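Local coordinates for penicillin binding protein 2X (Streptococcus thermophilus, PDB 5U47), which probably cross-links the peptides of adjacent glycan strands in septal peptidoglycan as a penicillin-sensitive transpeptidase, at residues Gly342-Ser354 / Tyr472-Thr484. The protein carries 1 engineered substitution. Residues are numbered along the deposited sequence; the frame is centred on the assembly and turned at random.
Sequences GRTMSFAQGFSYS and YMISVGTDPEFGT. With ACT (acetate ion), chain D.
The ring of F482 is sandwiched: Q349 lies over one face, its CB 4.0 Å from the F482 ring centroid (CH-pi), and E481 CG covers the opposite face near the rim. Y353 CD1 comes to its edge, while M345 SD approaches obliquely, a Met-aromatic contact. In this transpeptidase domain a loop clamps a helix: helix 347-352 crosses residues 472-478, the last turns of helix 463-478, at -58°, and the following turn folds back over it. Q349 has CG anti to its carbonyl carbon (chi1 -71°) and runs extended across F482; Q349 OE1 accepts from S346 N at 2.9 Å. F482 CE1 lies 3.5 Å above the guanidinium plane of R343, whose NH1 makes a salt bridge to E481 OE2 with a weak, bent hydrogen bond (133°). D479 OD1 caps the amides of E481 and F482. Waters link S352 OG to A348 O, Y472 O and D479 OD2. S354, at positive phi in a Schellman motif, bonds through OG to K298 and K505, consistent with the serine of an SxN motif beside the SxxK and KSG lysines. T484 N donates to S352 O at 3.2 Å, and a water bridges S352 O to T484 OG1, which also bonds S506 OG.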
loop_
_atom_site.group_PDB
_atom_site.type_symbol
_atom_site.label_atom_id
_atom_site.label_comp_id
_atom_site.label_asym_id
_atom_site.label_seq_id
_atom_site.Cartn_x
_atom_site.Cartn_y
_atom_site.Cartn_z
ATOM N N GLY A 342 41.665 6.856 -10.140
ATOM C CA GLY A 342 40.806 7.928 -10.640
ATOM C C GLY A 342 40.728 7.830 -12.150
ATOM O O GLY A 342 41.525 7.124 -12.763
ATOM N N ARG A 343 39.766 8.526 -12.753
ATOM C CA ARG A 343 39.609 8.502 -14.209
ATOM C C ARG A 343 38.734 9.655 -14.715
ATOM O O ARG A 343 37.888 10.188 -13.983
ATOM C CB ARG A 343 39.046 7.141 -14.653
ATOM C CG ARG A 343 38.679 7.017 -16.134
ATOM C CD ARG A 343 38.348 5.582 -16.532
ATOM N NE ARG A 343 37.426 4.930 -15.593
ATOM C CZ ARG A 343 36.918 3.708 -15.755
ATOM N NH1 ARG A 343 37.185 2.992 -16.846
ATOM N NH2 ARG A 343 36.105 3.210 -14.826
ATOM N N THR A 344 38.966 10.032 -15.971
ATOM C CA THR A 344 38.222 11.091 -16.632
ATOM C C THR A 344 37.034 10.449 -17.334
ATOM O O THR A 344 37.191 9.459 -18.050
ATOM C CB THR A 344 39.106 11.854 -17.635
ATOM O OG1 THR A 344 40.228 12.400 -16.941
ATOM C CG2 THR A 344 38.339 12.989 -18.302
ATOM N N MET A 345 35.845 11.005 -17.106
ATOM C CA MET A 345 34.613 10.480 -17.678
ATOM C C MET A 345 33.674 11.540 -18.189
ATOM O O MET A 345 33.669 12.672 -17.730
ATOM C CB MET A 345 33.814 9.735 -16.606
ATOM C CG MET A 345 34.345 8.384 -16.199
ATOM S SD MET A 345 33.364 7.729 -14.836
ATOM C CE MET A 345 33.923 8.775 -13.490
ATOM N N SER A 346 32.851 11.113 -19.131
ATOM C CA SER A 346 31.740 11.894 -19.647
ATOM C C SER A 346 30.706 11.936 -18.501
ATOM O O SER A 346 30.757 11.082 -17.621
ATOM C CB SER A 346 31.168 11.137 -20.846
ATOM O OG SER A 346 30.000 11.701 -21.351
ATOM N N PHE A 347 29.798 12.912 -18.473
ATOM C CA PHE A 347 28.766 12.923 -17.420
ATOM C C PHE A 347 27.798 11.760 -17.597
ATOM O O PHE A 347 27.270 11.227 -16.611
ATOM C CB PHE A 347 28.011 14.253 -17.338
ATOM C CG PHE A 347 28.785 15.339 -16.642
ATOM C CD1 PHE A 347 28.829 15.386 -15.252
ATOM C CD2 PHE A 347 29.472 16.299 -17.363
ATOM C CE1 PHE A 347 29.541 16.377 -14.595
ATOM C CE2 PHE A 347 30.194 17.294 -16.711
ATOM C CZ PHE A 347 30.229 17.331 -15.324
ATOM N N ALA A 348 27.576 11.362 -18.852
ATOM C CA ALA A 348 26.689 10.226 -19.148
ATOM C C ALA A 348 27.318 8.951 -18.592
ATOM O O ALA A 348 26.628 8.096 -18.010
ATOM C CB ALA A 348 26.468 10.101 -20.647
ATOM N N GLN A 349 28.633 8.839 -18.792
ATOM C CA GLN A 349 29.409 7.705 -18.297
ATOM C C GLN A 349 29.415 7.679 -16.775
ATOM O O GLN A 349 29.242 6.630 -16.188
ATOM C CB GLN A 349 30.852 7.734 -18.841
ATOM C CG GLN A 349 30.963 7.417 -20.330
ATOM C CD GLN A 349 32.361 7.649 -20.883
ATOM O OE1 GLN A 349 33.126 8.457 -20.351
ATOM N NE2 GLN A 349 32.698 6.944 -21.963
ATOM N N GLY A 350 29.613 8.833 -16.144
ATOM C CA GLY A 350 29.577 8.926 -14.686
ATOM C C GLY A 350 28.211 8.519 -14.141
ATOM O O GLY A 350 28.106 7.957 -13.036
ATOM N N PHE A 351 27.156 8.803 -14.903
ATOM C CA PHE A 351 25.806 8.383 -14.497
ATOM C C PHE A 351 25.737 6.866 -14.582
ATOM O O PHE A 351 25.269 6.216 -13.653
ATOM C CB PHE A 351 24.717 9.016 -15.361
ATOM C CG PHE A 351 23.314 8.557 -15.010
ATOM C CD1 PHE A 351 22.662 9.053 -13.886
ATOM C CD2 PHE A 351 22.647 7.643 -15.804
ATOM C CE1 PHE A 351 21.372 8.630 -13.560
ATOM C CE2 PHE A 351 21.360 7.219 -15.485
ATOM C CZ PHE A 351 20.726 7.712 -14.361
ATOM N N SER A 352 26.257 6.306 -15.675
ATOM C CA SER A 352 26.257 4.857 -15.855
ATOM C C SER A 352 27.061 4.169 -14.758
ATOM O O SER A 352 26.668 3.119 -14.250
ATOM C CB SER A 352 26.793 4.481 -17.244
ATOM O OG SER A 352 25.896 4.909 -18.260
ATOM N N TYR A 353 28.163 4.820 -14.390
ATOM C CA TYR A 353 29.112 4.355 -13.397
ATOM C C TYR A 353 28.677 4.615 -11.963
ATOM O O TYR A 353 29.310 4.141 -11.022
ATOM C CB TYR A 353 30.445 5.082 -13.684
ATOM C CG TYR A 353 31.670 4.597 -12.961
ATOM C CD1 TYR A 353 32.319 3.440 -13.375
ATOM C CD2 TYR A 353 32.237 5.336 -11.911
ATOM C CE1 TYR A 353 33.466 2.995 -12.745
ATOM C CE2 TYR A 353 33.402 4.902 -11.273
ATOM C CZ TYR A 353 34.003 3.725 -11.697
ATOM O OH TYR A 353 35.155 3.261 -11.100
ATOM N N SER A 354 27.592 5.365 -11.806
ATOM C CA SER A 354 27.081 5.770 -10.502
ATOM C C SER A 354 28.160 6.561 -9.732
ATOM O O SER A 354 28.432 6.300 -8.564
ATOM C CB SER A 354 26.570 4.581 -9.707
ATOM O OG SER A 354 25.641 5.019 -8.715
ATOM N N TYR A 472 19.437 7.527 -21.024
ATOM C CA TYR A 472 20.736 7.447 -20.326
ATOM C C TYR A 472 20.770 6.236 -19.392
ATOM O O TYR A 472 21.807 5.596 -19.235
ATOM C CB TYR A 472 21.068 8.733 -19.545
ATOM C CG TYR A 472 21.347 9.934 -20.426
ATOM C CD1 TYR A 472 22.391 9.915 -21.339
ATOM C CD2 TYR A 472 20.606 11.104 -20.312
ATOM C CE1 TYR A 472 22.667 11.012 -22.149
ATOM C CE2 TYR A 472 20.871 12.197 -21.116
ATOM C CZ TYR A 472 21.904 12.143 -22.029
ATOM O OH TYR A 472 22.173 13.228 -22.821
ATOM N N MET A 473 19.624 5.912 -18.805
ATOM C CA MET A 473 19.506 4.748 -17.904
ATOM C C MET A 473 19.674 3.383 -18.596
ATOM O O MET A 473 19.917 2.378 -17.921
ATOM C CB MET A 473 18.178 4.801 -17.133
ATOM C CG MET A 473 18.151 5.848 -16.034
ATOM S SD MET A 473 16.504 6.127 -15.338
ATOM C CE MET A 473 16.280 4.647 -14.361
ATOM N N ILE A 474 19.536 3.322 -19.920
ATOM C CA ILE A 474 19.782 2.066 -20.644
ATOM C C ILE A 474 21.265 1.689 -20.493
ATOM O O ILE A 474 21.614 0.514 -20.266
ATOM C CB ILE A 474 19.426 2.174 -22.148
ATOM C CG1 ILE A 474 17.906 2.323 -22.344
ATOM C CG2 ILE A 474 19.948 0.965 -22.928
ATOM C CD1 ILE A 474 17.496 2.617 -23.771
ATOM N N SER A 475 22.130 2.694 -20.605
ATOM C CA SER A 475 23.581 2.477 -20.522
ATOM C C SER A 475 24.054 1.957 -19.180
ATOM O O SER A 475 25.087 1.299 -19.107
ATOM C CB SER A 475 24.362 3.737 -20.919
ATOM O OG SER A 475 24.084 4.068 -22.262
ATOM N N VAL A 476 23.322 2.250 -18.113
ATOM C CA VAL A 476 23.674 1.691 -16.814
ATOM C C VAL A 476 23.764 0.166 -16.957
ATOM O O VAL A 476 24.607 -0.477 -16.339
ATOM C CB VAL A 476 22.614 2.045 -15.748
ATOM C CG1 VAL A 476 22.891 1.297 -14.453
ATOM C CG2 VAL A 476 22.586 3.547 -15.508
ATOM N N GLY A 477 22.867 -0.395 -17.769
ATOM C CA GLY A 477 22.821 -1.823 -18.021
ATOM C C GLY A 477 23.671 -2.313 -19.194
ATOM O O GLY A 477 24.234 -3.420 -19.123
ATOM N N THR A 478 23.810 -1.490 -20.243
ATOM C CA THR A 478 24.487 -1.915 -21.480
ATOM C C THR A 478 25.963 -1.533 -21.709
ATOM O O THR A 478 26.628 -2.170 -22.529
ATOM C CB THR A 478 23.712 -1.397 -22.713
ATOM O OG1 THR A 478 23.697 0.038 -22.721
ATOM C CG2 THR A 478 22.291 -1.936 -22.713
ATOM N N ASP A 479 26.464 -0.529 -20.992
ATOM C CA ASP A 479 27.836 -0.051 -21.180
ATOM C C ASP A 479 28.865 -1.030 -20.568
ATOM O O ASP A 479 29.011 -1.085 -19.344
ATOM C CB ASP A 479 27.973 1.352 -20.581
ATOM C CG ASP A 479 29.273 2.045 -20.980
ATOM O OD1 ASP A 479 30.311 1.363 -21.117
ATOM O OD2 ASP A 479 29.246 3.289 -21.135
ATOM N N PRO A 480 29.600 -1.785 -21.419
ATOM C CA PRO A 480 30.531 -2.772 -20.863
ATOM C C PRO A 480 31.681 -2.206 -20.050
ATOM O O PRO A 480 32.289 -2.933 -19.273
ATOM C CB PRO A 480 31.077 -3.498 -22.115
ATOM C CG PRO A 480 30.080 -3.194 -23.181
ATOM C CD PRO A 480 29.654 -1.792 -22.887
ATOM N N GLU A 481 31.976 -0.926 -20.218
ATOM C CA GLU A 481 33.076 -0.332 -19.492
ATOM C C GLU A 481 32.599 0.358 -18.214
ATOM O O GLU A 481 33.178 0.157 -17.141
ATOM C CB GLU A 481 33.794 0.667 -20.401
ATOM C CG GLU A 481 35.086 1.243 -19.836
ATOM C CD GLU A 481 36.165 0.199 -19.595
ATOM O OE1 GLU A 481 36.226 -0.817 -20.331
ATOM O OE2 GLU A 481 36.970 0.412 -18.669
ATOM N N PHE A 482 31.529 1.142 -18.333
ATOM C CA PHE A 482 31.047 1.971 -17.231
ATOM C C PHE A 482 29.783 1.548 -16.521
ATOM O O PHE A 482 29.611 1.919 -15.374
ATOM C CB PHE A 482 30.872 3.424 -17.722
ATOM C CG PHE A 482 32.155 4.046 -18.197
ATOM C CD1 PHE A 482 33.072 4.544 -17.281
ATOM C CD2 PHE A 482 32.460 4.111 -19.552
ATOM C CE1 PHE A 482 34.271 5.097 -17.701
ATOM C CE2 PHE A 482 33.665 4.668 -19.981
ATOM C CZ PHE A 482 34.566 5.164 -19.054
ATOM N N GLY A 483 28.918 0.774 -17.173
ATOM C CA GLY A 483 27.635 0.396 -16.577
ATOM C C GLY A 483 27.740 -0.477 -15.342
ATOM O O GLY A 483 28.302 -1.572 -15.398
ATOM N N THR A 484 27.182 -0.002 -14.230
ATOM C CA THR A 484 27.210 -0.747 -12.976
ATOM C C THR A 484 26.310 -1.973 -13.009
ATOM O O THR A 484 26.439 -2.849 -12.164
ATOM C CB THR A 484 26.769 0.126 -11.792
ATOM O OG1 THR A 484 25.483 0.697 -12.078
ATOM C CG2 THR A 484 27.784 1.224 -11.552
HETATM C C ACT D . 26.406 1.737 -24.258
HETATM O O ACT D . 25.742 2.701 -23.828
HETATM O OXT ACT D . 25.892 0.608 -24.428
HETATM C CH3 ACT D . 27.858 1.949 -24.591
HETATM O O HOH W 1 24.258 7.238 -19.249
HETATM O O HOH W 2 27.568 5.215 -20.401
HETATM O O HOH W 3 24.634 3.414 -12.452
#